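PDB 3I1A: spectinomycin phosphotransferase from Legionella pneumophila, which probably transfers a phosphate group from a nucleotide, with metal ions, to the antibiotic spectinomycin, giving the bacterium resistance to the drug. Local coordinates for residues Arg126-Thr131 with Ile226-Trp231; Ser64-Leu69 with Lys75-Pro80; Lys175-Gln180 with Glu308-Phe313. All coordinates share one frame; numbering follows the deposited sequence.

Contact 1 of 3, residues Arg126-Thr131 with Ile226-Trp231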
# COMPACT_ATOMS: atom_id res chain seq x y z
N ARG A 126 -1.15 -15.35 -5.96
CA ARG A 126 -1.96 -16.01 -6.99
C ARG A 126 -3.32 -16.37 -6.38
O ARG A 126 -4.37 -16.27 -7.04
CB ARG A 126 -1.25 -17.28 -7.50
CG ARG A 126 -2.04 -18.07 -8.58
CD ARG A 126 -2.18 -17.28 -9.87
NE ARG A 126 -2.99 -17.99 -10.87
CZ ARG A 126 -2.57 -19.05 -11.57
NH1 ARG A 126 -1.34 -19.53 -11.41
NH2 ARG A 126 -3.39 -19.63 -12.45
N GLN A 127 -3.32 -16.80 -5.12
CA GLN A 127 -4.56 -17.15 -4.42
C GLN A 127 -5.50 -15.96 -4.37
O GLN A 127 -6.71 -16.09 -4.56
CB GLN A 127 -4.28 -17.57 -2.97
CG GLN A 127 -3.98 -19.03 -2.73
CD GLN A 127 -4.04 -19.36 -1.25
OE1 GLN A 127 -3.18 -18.96 -0.49
NE2 GLN A 127 -5.09 -20.07 -0.84
N ILE A 128 -4.92 -14.80 -4.08
CA ILE A 128 -5.69 -13.57 -3.98
C ILE A 128 -6.26 -13.22 -5.35
O ILE A 128 -7.46 -12.95 -5.49
CB ILE A 128 -4.80 -12.40 -3.44
CG1 ILE A 128 -4.47 -12.64 -1.96
CG2 ILE A 128 -5.53 -11.05 -3.60
CD1 ILE A 128 -3.22 -11.88 -1.48
N HIS A 129 -5.42 -13.25 -6.38
CA HIS A 129 -5.90 -12.91 -7.71
C HIS A 129 -6.96 -13.87 -8.23
O HIS A 129 -7.76 -13.50 -9.08
CB HIS A 129 -4.73 -12.87 -8.70
CG HIS A 129 -3.76 -11.77 -8.42
ND1 HIS A 129 -2.53 -11.67 -9.04
CD2 HIS A 129 -3.86 -10.68 -7.62
CE1 HIS A 129 -1.92 -10.57 -8.63
NE2 HIS A 129 -2.70 -9.95 -7.76
N GLU A 130 -6.98 -15.11 -7.75
CA GLU A 130 -7.98 -16.04 -8.23
C GLU A 130 -9.24 -16.06 -7.38
O GLU A 130 -10.19 -16.78 -7.71
CB GLU A 130 -7.40 -17.45 -8.32
CG GLU A 130 -6.25 -17.56 -9.30
CD GLU A 130 -6.02 -18.98 -9.77
OE1 GLU A 130 -6.04 -19.88 -8.92
OE2 GLU A 130 -5.83 -19.18 -10.98
N THR A 131 -9.25 -15.28 -6.31
CA THR A 131 -10.39 -15.25 -5.41
C THR A 131 -11.64 -14.69 -6.08
O THR A 131 -11.61 -13.61 -6.65
CB THR A 131 -10.05 -14.45 -4.14
OG1 THR A 131 -9.05 -15.15 -3.40
CG2 THR A 131 -11.28 -14.32 -3.24
N ILE A 226 5.26 -15.51 5.71
CA ILE A 226 5.08 -14.11 5.31
C ILE A 226 3.63 -13.67 5.64
O ILE A 226 2.73 -14.50 5.84
CB ILE A 226 5.31 -13.91 3.80
CG1 ILE A 226 4.31 -14.73 2.99
CG2 ILE A 226 6.74 -14.32 3.42
CD1 ILE A 226 3.47 -13.89 2.07
N TYR A 227 3.41 -12.36 5.71
CA TYR A 227 2.09 -11.79 5.94
C TYR A 227 2.01 -10.57 5.05
O TYR A 227 2.97 -9.80 4.98
CB TYR A 227 1.89 -11.36 7.40
CG TYR A 227 1.77 -12.56 8.31
CD1 TYR A 227 0.55 -13.19 8.50
CD2 TYR A 227 2.92 -13.16 8.83
CE1 TYR A 227 0.47 -14.42 9.18
CE2 TYR A 227 2.84 -14.37 9.51
CZ TYR A 227 1.62 -15.00 9.67
OH TYR A 227 1.58 -16.24 10.28
N ILE A 228 0.90 -10.43 4.33
CA ILE A 228 0.71 -9.26 3.47
C ILE A 228 -0.15 -8.26 4.24
O ILE A 228 -1.24 -8.61 4.67
CB ILE A 228 -0.00 -9.62 2.16
CG1 ILE A 228 0.89 -10.54 1.33
CG2 ILE A 228 -0.31 -8.32 1.38
CD1 ILE A 228 0.20 -11.06 0.07
N ILE A 229 0.34 -7.03 4.40
CA ILE A 229 -0.39 -6.02 5.16
C ILE A 229 -0.84 -4.84 4.31
O ILE A 229 -0.53 -4.76 3.12
CB ILE A 229 0.45 -5.47 6.36
CG1 ILE A 229 1.76 -4.83 5.87
CG2 ILE A 229 0.75 -6.64 7.34
CD1 ILE A 229 2.46 -4.00 6.94
N ASP A 230 -1.60 -3.96 4.96
CA ASP A 230 -2.19 -2.74 4.40
C ASP A 230 -3.24 -3.04 3.35
O ASP A 230 -3.03 -2.83 2.15
CB ASP A 230 -1.15 -1.81 3.81
CG ASP A 230 -1.77 -0.47 3.38
OD1 ASP A 230 -3.01 -0.35 3.38
OD2 ASP A 230 -1.01 0.45 3.04
N TRP A 231 -4.39 -3.49 3.81
CA TRP A 231 -5.51 -3.83 2.95
C TRP A 231 -6.54 -2.71 2.95
O TRP A 231 -7.73 -2.96 2.77
CB TRP A 231 -6.12 -5.14 3.44
CG TRP A 231 -5.28 -6.30 3.08
CD1 TRP A 231 -4.36 -6.96 3.87
CD2 TRP A 231 -5.21 -6.91 1.79
NE1 TRP A 231 -3.73 -7.94 3.13
CE2 TRP A 231 -4.23 -7.92 1.85
CE3 TRP A 231 -5.88 -6.68 0.59
CZ2 TRP A 231 -3.91 -8.70 0.75
CZ3 TRP A 231 -5.56 -7.46 -0.51
CH2 TRP A 231 -4.59 -8.46 -0.43
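The Asp-Trp-Asp turn after strand 226-228 holds Asp-230, which binds magnesium when the ion is present, in the place of the Asp-Phe-Gly motif of protein kinases, and its tryptophan meets Ile-128 at the end of helix 115-129 in this kinase-like fold. One methyl does the touching. Ile-128 CD1 lies 3.8 Å from Ile-228 CD1, the two side chains meeting tip to tip, and it also sits 3.8 Å from Trp-231 CH2. It comes to the indole at the edge of the benzo ring, near the ring plane. With CG1 of Ile-128 anti to its carbonyl carbon (chi1 -70°) and CD1 extended beyond it, the methyl reaches across to the strand. All three side chains are buried, and helix 61-71 adds Ile-66 and Leu-69 against the indole. His-210 meets the same ring edge-to-face and takes hold of Ile-229 O. Asp-230 takes no part in the contact; its side chain touches that of Asn-217, the other magnesium-binding residue. The indole is also bonded to its own strand, Trp-231 NE1 to Ile-228 O at 3.0 Å, bent to 142° at the hydrogen, with the nitrogen standing above the carbonyl plane.

Contact 2 of 3, residues Ser64-Leu69 with Lys75-Pro80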
# COMPACT_ATOMS: atom_id res chain seq x y z
N SER A 64 -14.38 -5.75 4.65
CA SER A 64 -15.10 -6.62 3.72
C SER A 64 -14.13 -7.55 3.00
O SER A 64 -14.37 -8.75 2.86
CB SER A 64 -15.84 -5.79 2.67
OG SER A 64 -16.52 -6.64 1.75
N ILE A 65 -13.01 -6.99 2.54
CA ILE A 65 -12.03 -7.80 1.83
C ILE A 65 -11.28 -8.75 2.75
O ILE A 65 -11.02 -9.88 2.36
CB ILE A 65 -11.06 -6.89 1.05
CG1 ILE A 65 -11.84 -6.18 -0.05
CG2 ILE A 65 -9.92 -7.71 0.44
CD1 ILE A 65 -12.59 -7.13 -0.99
N ILE A 66 -10.96 -8.30 3.96
CA ILE A 66 -10.25 -9.13 4.94
C ILE A 66 -11.13 -10.33 5.24
O ILE A 66 -10.64 -11.45 5.34
CB ILE A 66 -9.98 -8.34 6.26
CG1 ILE A 66 -8.90 -7.28 6.04
CG2 ILE A 66 -9.56 -9.30 7.37
CD1 ILE A 66 -7.58 -7.85 5.57
N ARG A 67 -12.44 -10.09 5.38
CA ARG A 67 -13.37 -11.19 5.66
C ARG A 67 -13.43 -12.15 4.47
O ARG A 67 -13.37 -13.37 4.64
CB ARG A 67 -14.77 -10.66 5.96
CG ARG A 67 -15.75 -11.79 6.25
CD ARG A 67 -17.13 -11.49 5.73
NE ARG A 67 -17.35 -11.96 4.36
CZ ARG A 67 -17.29 -11.21 3.27
NH1 ARG A 67 -17.00 -9.91 3.35
NH2 ARG A 67 -17.54 -11.75 2.08
N LEU A 68 -13.51 -11.61 3.26
CA LEU A 68 -13.57 -12.47 2.08
C LEU A 68 -12.32 -13.36 2.00
O LEU A 68 -12.43 -14.55 1.75
CB LEU A 68 -13.71 -11.63 0.81
CG LEU A 68 -13.62 -12.35 -0.54
CD1 LEU A 68 -14.74 -13.35 -0.68
CD2 LEU A 68 -13.70 -11.33 -1.66
N LEU A 69 -11.14 -12.78 2.22
CA LEU A 69 -9.91 -13.57 2.17
C LEU A 69 -9.89 -14.60 3.32
O LEU A 69 -9.46 -15.74 3.15
CB LEU A 69 -8.67 -12.66 2.26
CG LEU A 69 -8.57 -11.66 1.09
CD1 LEU A 69 -7.40 -10.71 1.30
CD2 LEU A 69 -8.45 -12.41 -0.24
N LYS A 75 -4.18 -17.71 4.32
CA LYS A 75 -3.63 -17.73 5.66
C LYS A 75 -2.65 -16.61 6.00
O LYS A 75 -2.53 -16.23 7.18
CB LYS A 75 -2.91 -19.07 5.90
CG LYS A 75 -3.82 -20.29 5.81
CD LYS A 75 -3.01 -21.58 5.88
CE LYS A 75 -3.89 -22.82 5.67
NZ LYS A 75 -3.15 -24.10 5.84
N GLU A 76 -1.97 -16.10 4.98
CA GLU A 76 -0.93 -15.08 5.15
C GLU A 76 -1.37 -13.65 5.35
O GLU A 76 -0.84 -12.74 4.71
CB GLU A 76 0.06 -15.16 3.97
CG GLU A 76 0.86 -16.49 3.88
CD GLU A 76 0.05 -17.66 3.35
OE1 GLU A 76 -1.15 -17.53 3.04
OE2 GLU A 76 0.65 -18.75 3.22
N ILE A 77 -2.33 -13.47 6.26
CA ILE A 77 -2.87 -12.16 6.62
C ILE A 77 -2.90 -12.07 8.15
O ILE A 77 -3.15 -13.08 8.83
CB ILE A 77 -4.33 -12.05 6.11
CG1 ILE A 77 -4.37 -12.18 4.59
CG2 ILE A 77 -4.95 -10.74 6.59
CD1 ILE A 77 -5.74 -11.95 4.01
N ILE A 78 -2.66 -10.89 8.70
CA ILE A 78 -2.74 -10.74 10.15
C ILE A 78 -4.19 -10.35 10.32
O ILE A 78 -4.55 -9.19 10.14
CB ILE A 78 -1.83 -9.64 10.68
CG1 ILE A 78 -0.36 -10.04 10.45
CG2 ILE A 78 -2.09 -9.45 12.20
CD1 ILE A 78 0.62 -8.92 10.71
N PHE A 79 -5.03 -11.34 10.64
CA PHE A 79 -6.47 -11.12 10.81
C PHE A 79 -6.83 -10.56 12.17
O PHE A 79 -6.12 -10.77 13.16
CB PHE A 79 -7.26 -12.42 10.67
CG PHE A 79 -7.18 -13.04 9.31
CD1 PHE A 79 -6.35 -14.15 9.07
CD2 PHE A 79 -7.93 -12.53 8.26
CE1 PHE A 79 -6.28 -14.74 7.80
CE2 PHE A 79 -7.87 -13.11 6.99
CZ PHE A 79 -7.04 -14.22 6.76
N PRO A 80 -7.95 -9.82 12.23
CA PRO A 80 -8.41 -9.25 13.49
C PRO A 80 -8.78 -10.40 14.41
O PRO A 80 -9.06 -11.51 13.94
CB PRO A 80 -9.69 -8.50 13.11
CG PRO A 80 -9.44 -8.07 11.71
CD PRO A 80 -8.71 -9.28 11.08
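Ile-66, on the helix that corresponds to the C-helix of protein kinases, packs against Ile-77, Phe-79 and Pro-80 of the loop that leads from that helix back to the N-lobe sheet. Its chain forks at CB. One branch, the methyl CG2, meets two ring carbons on one side, Phe-79 CD2 at 3.7 Å and Pro-80 CD at 3.8 Å. The other runs through CG1, where chi2 of -59° folds the chain instead of extending it, and carries CD1 toward the loop until it is 4.0 Å from Ile-77 CG2. The backbone takes part too: Ile-66 O faces the edge of the Phe-79 ring, near its plane, 3.6 Å from CE2. On one face of that ring Ile-77 CB sits 3.5 Å above the plane, displaced toward the rim, while His-70 meets the phenyl edge-to-face. A turn further along the helix, Leu-69 crosses Ile-77 at about a right angle; the very close approach of their CD1 methyls is doubtful, because Ile-77 was modelled in two conformers. Pro-80 continues onto Ile-98 and Tyr-100 of strand 95-101. No hydrogen bond joins helix 64-69 to loop 75-80, and the contact is one of shape, branched aliphatic chains against two rings, with the carbonyl of Ile-66 set against the weakly positive rim of the phenyl.

Contact 3 of 3, residues Lys175-Gln180 with Glu308-Phe313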
# COMPACT_ATOMS: atom_id res chain seq x y z
N LYS A 175 13.59 22.27 -8.07
CA LYS A 175 13.53 22.69 -9.46
C LYS A 175 14.82 22.35 -10.21
O LYS A 175 14.77 21.96 -11.37
CB LYS A 175 13.25 24.19 -9.54
CG LYS A 175 11.82 24.56 -9.13
CD LYS A 175 11.55 26.03 -9.37
CE LYS A 175 10.15 26.42 -8.94
NZ LYS A 175 9.92 27.85 -9.21
N SER A 176 15.96 22.52 -9.54
CA SER A 176 17.25 22.20 -10.14
C SER A 176 17.33 20.72 -10.48
O SER A 176 17.77 20.34 -11.56
CB SER A 176 18.39 22.56 -9.18
OG SER A 176 18.52 23.96 -9.03
N PHE A 177 16.88 19.89 -9.54
CA PHE A 177 16.92 18.45 -9.72
C PHE A 177 15.95 18.04 -10.84
O PHE A 177 16.25 17.17 -11.64
CB PHE A 177 16.52 17.71 -8.44
CG PHE A 177 16.69 16.22 -8.54
CD1 PHE A 177 17.92 15.62 -8.33
CD2 PHE A 177 15.61 15.41 -8.92
CE1 PHE A 177 18.09 14.24 -8.49
CE2 PHE A 177 15.76 14.05 -9.08
CZ PHE A 177 17.00 13.45 -8.87
N PHE A 178 14.77 18.66 -10.85
CA PHE A 178 13.75 18.36 -11.88
C PHE A 178 14.33 18.70 -13.24
O PHE A 178 14.30 17.92 -14.20
CB PHE A 178 12.51 19.22 -11.63
CG PHE A 178 11.26 18.76 -12.36
CD1 PHE A 178 10.23 18.12 -11.66
CD2 PHE A 178 11.12 18.97 -13.73
CE1 PHE A 178 9.06 17.70 -12.31
CE2 PHE A 178 9.95 18.56 -14.40
CZ PHE A 178 8.92 17.93 -13.68
N ASN A 179 14.88 19.91 -13.33
CA ASN A 179 15.46 20.34 -14.57
C ASN A 179 16.58 19.37 -15.02
O ASN A 179 16.65 19.00 -16.20
CB ASN A 179 15.95 21.77 -14.39
CG ASN A 179 16.46 22.38 -15.68
OD1 ASN A 179 17.67 22.48 -15.89
ND2 ASN A 179 15.54 22.77 -16.55
N GLN A 180 17.44 18.94 -14.09
CA GLN A 180 18.54 18.04 -14.43
C GLN A 180 18.05 16.66 -14.88
O GLN A 180 18.75 15.95 -15.59
CB GLN A 180 19.51 17.86 -13.25
CG GLN A 180 20.04 19.17 -12.70
CD GLN A 180 20.77 19.01 -11.38
OE1 GLN A 180 20.39 18.20 -10.53
NE2 GLN A 180 21.84 19.79 -11.19
N GLU A 308 12.21 15.31 3.57
CA GLU A 308 12.04 13.86 3.42
C GLU A 308 11.44 13.54 2.06
O GLU A 308 11.86 12.58 1.39
CB GLU A 308 11.16 13.28 4.53
CG GLU A 308 11.76 13.44 5.93
CD GLU A 308 10.93 12.78 7.02
OE1 GLU A 308 9.69 12.96 7.05
OE2 GLU A 308 11.53 12.09 7.87
N SER A 309 10.45 14.33 1.65
CA SER A 309 9.82 14.14 0.34
C SER A 309 10.88 14.29 -0.76
O SER A 309 10.89 13.52 -1.71
CB SER A 309 8.73 15.18 0.10
OG SER A 309 7.67 15.03 1.03
N PHE A 310 11.78 15.26 -0.60
CA PHE A 310 12.83 15.51 -1.60
C PHE A 310 13.78 14.31 -1.71
O PHE A 310 14.13 13.90 -2.80
CB PHE A 310 13.57 16.81 -1.23
CG PHE A 310 14.53 17.31 -2.29
CD1 PHE A 310 14.33 17.05 -3.65
CD2 PHE A 310 15.60 18.12 -1.93
CE1 PHE A 310 15.18 17.59 -4.61
CE2 PHE A 310 16.47 18.66 -2.90
CZ PHE A 310 16.25 18.40 -4.23
N LYS A 311 14.18 13.74 -0.57
CA LYS A 311 15.05 12.58 -0.58
C LYS A 311 14.33 11.41 -1.27
O LYS A 311 14.94 10.70 -2.08
CB LYS A 311 15.44 12.22 0.87
CG LYS A 311 16.31 13.32 1.50
CD LYS A 311 16.91 12.90 2.84
CE LYS A 311 17.79 14.01 3.41
NZ LYS A 311 18.51 13.57 4.65
N TYR A 312 13.05 11.23 -0.96
CA TYR A 312 12.28 10.15 -1.58
C TYR A 312 12.23 10.35 -3.09
O TYR A 312 12.48 9.43 -3.87
CB TYR A 312 10.86 10.10 -1.04
CG TYR A 312 10.06 8.99 -1.68
CD1 TYR A 312 10.44 7.65 -1.54
CD2 TYR A 312 8.93 9.27 -2.44
CE1 TYR A 312 9.71 6.62 -2.16
CE2 TYR A 312 8.19 8.26 -3.06
CZ TYR A 312 8.59 6.94 -2.91
OH TYR A 312 7.84 5.94 -3.50
N PHE A 313 11.89 11.57 -3.48
CA PHE A 313 11.82 11.92 -4.90
C PHE A 313 13.15 11.61 -5.60
O PHE A 313 13.17 11.01 -6.69
CB PHE A 313 11.47 13.41 -5.02
CG PHE A 313 11.11 13.84 -6.42
CD1 PHE A 313 9.79 14.16 -6.75
CD2 PHE A 313 12.09 13.93 -7.39
CE1 PHE A 313 9.46 14.56 -8.05
CE2 PHE A 313 11.76 14.34 -8.70
CZ PHE A 313 10.46 14.65 -9.02
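Phe-177, Phe-310 and Phe-313 all throw their rings outward from the helix with CG anti to the backbone nitrogen, and this torsion, together with their positions on the facing sides of two nearly parallel helices, brings the rings into the same interface. Phe-177 (chi1 -174°) points toward helix 303-315, while Phe-310 and Phe-313, three residues apart and so almost one turn apart, come to meet it. The segment axes lie 11.8 Å apart and differ in direction by only 12°, a spacing filled by aromatic rings. Phe-177 is used at two levels. Its CB rests at the edge of the Phe-310 ring, 4.1 Å from CE1 and near the ring plane. Further out, its CD2 and CE2 meet CD2 and CE2 of Phe-313, the two C-C bonds crossing nearly at right angles, with CD2 of Phe-177 to CE2 of Phe-313 at 4.0 Å; the two ring planes are nearly perpendicular, and the Phe-313 carbon stands at the edge of the Phe-177 ring. Phe-178 joins more loosely, its CD1 4.4 Å from Phe-313 CZ.

The cluster continues past these residues. Phe-174 meets Phe-313 edge-to-face and Phe-317 does the same with Phe-177, while Lys-314 lies over Phe-310 in a cation-pi contact. Helix 274-297 backs the pair from helix 303-315, through Leu-296 on Phe-310 and Ile-289 on Phe-313. The contact thus joins two helices of the helical part of the enzyme, away from the nucleotide and metal sites. Across it the chemistry is wholly apolar: no hydrogen bond crosses between the segments, and the space between them is taken up by phenyl rings in van der Waals contact. Phe-177 and Phe-313 alone meet at a steep angle, where a C-H edge would be slightly positive.

In the fold
Contacts 1 and 2 are neighbours, their centres 9 Å apart, and both lie in the buried middle of the kinase-like fold. They share a seam: Ile-228 N is probably hydrogen-bonded to Glu-76 O, and the indole of contact 1 lies against helix 61-71, so the metal-binding turn, that helix and the loop after it form one continuous core. The centre of contact 3 is about 33 Å from that of contact 1, on the opposite side of the chain's centre and farther from it, though still largely buried, with Phe-177 partly exposed as Phe-79 is in contact 2. All three are apolar, but contact 1 turns on one methyl, contact 2 on branched chains against rings, and contact 3 on phenylalanines alone.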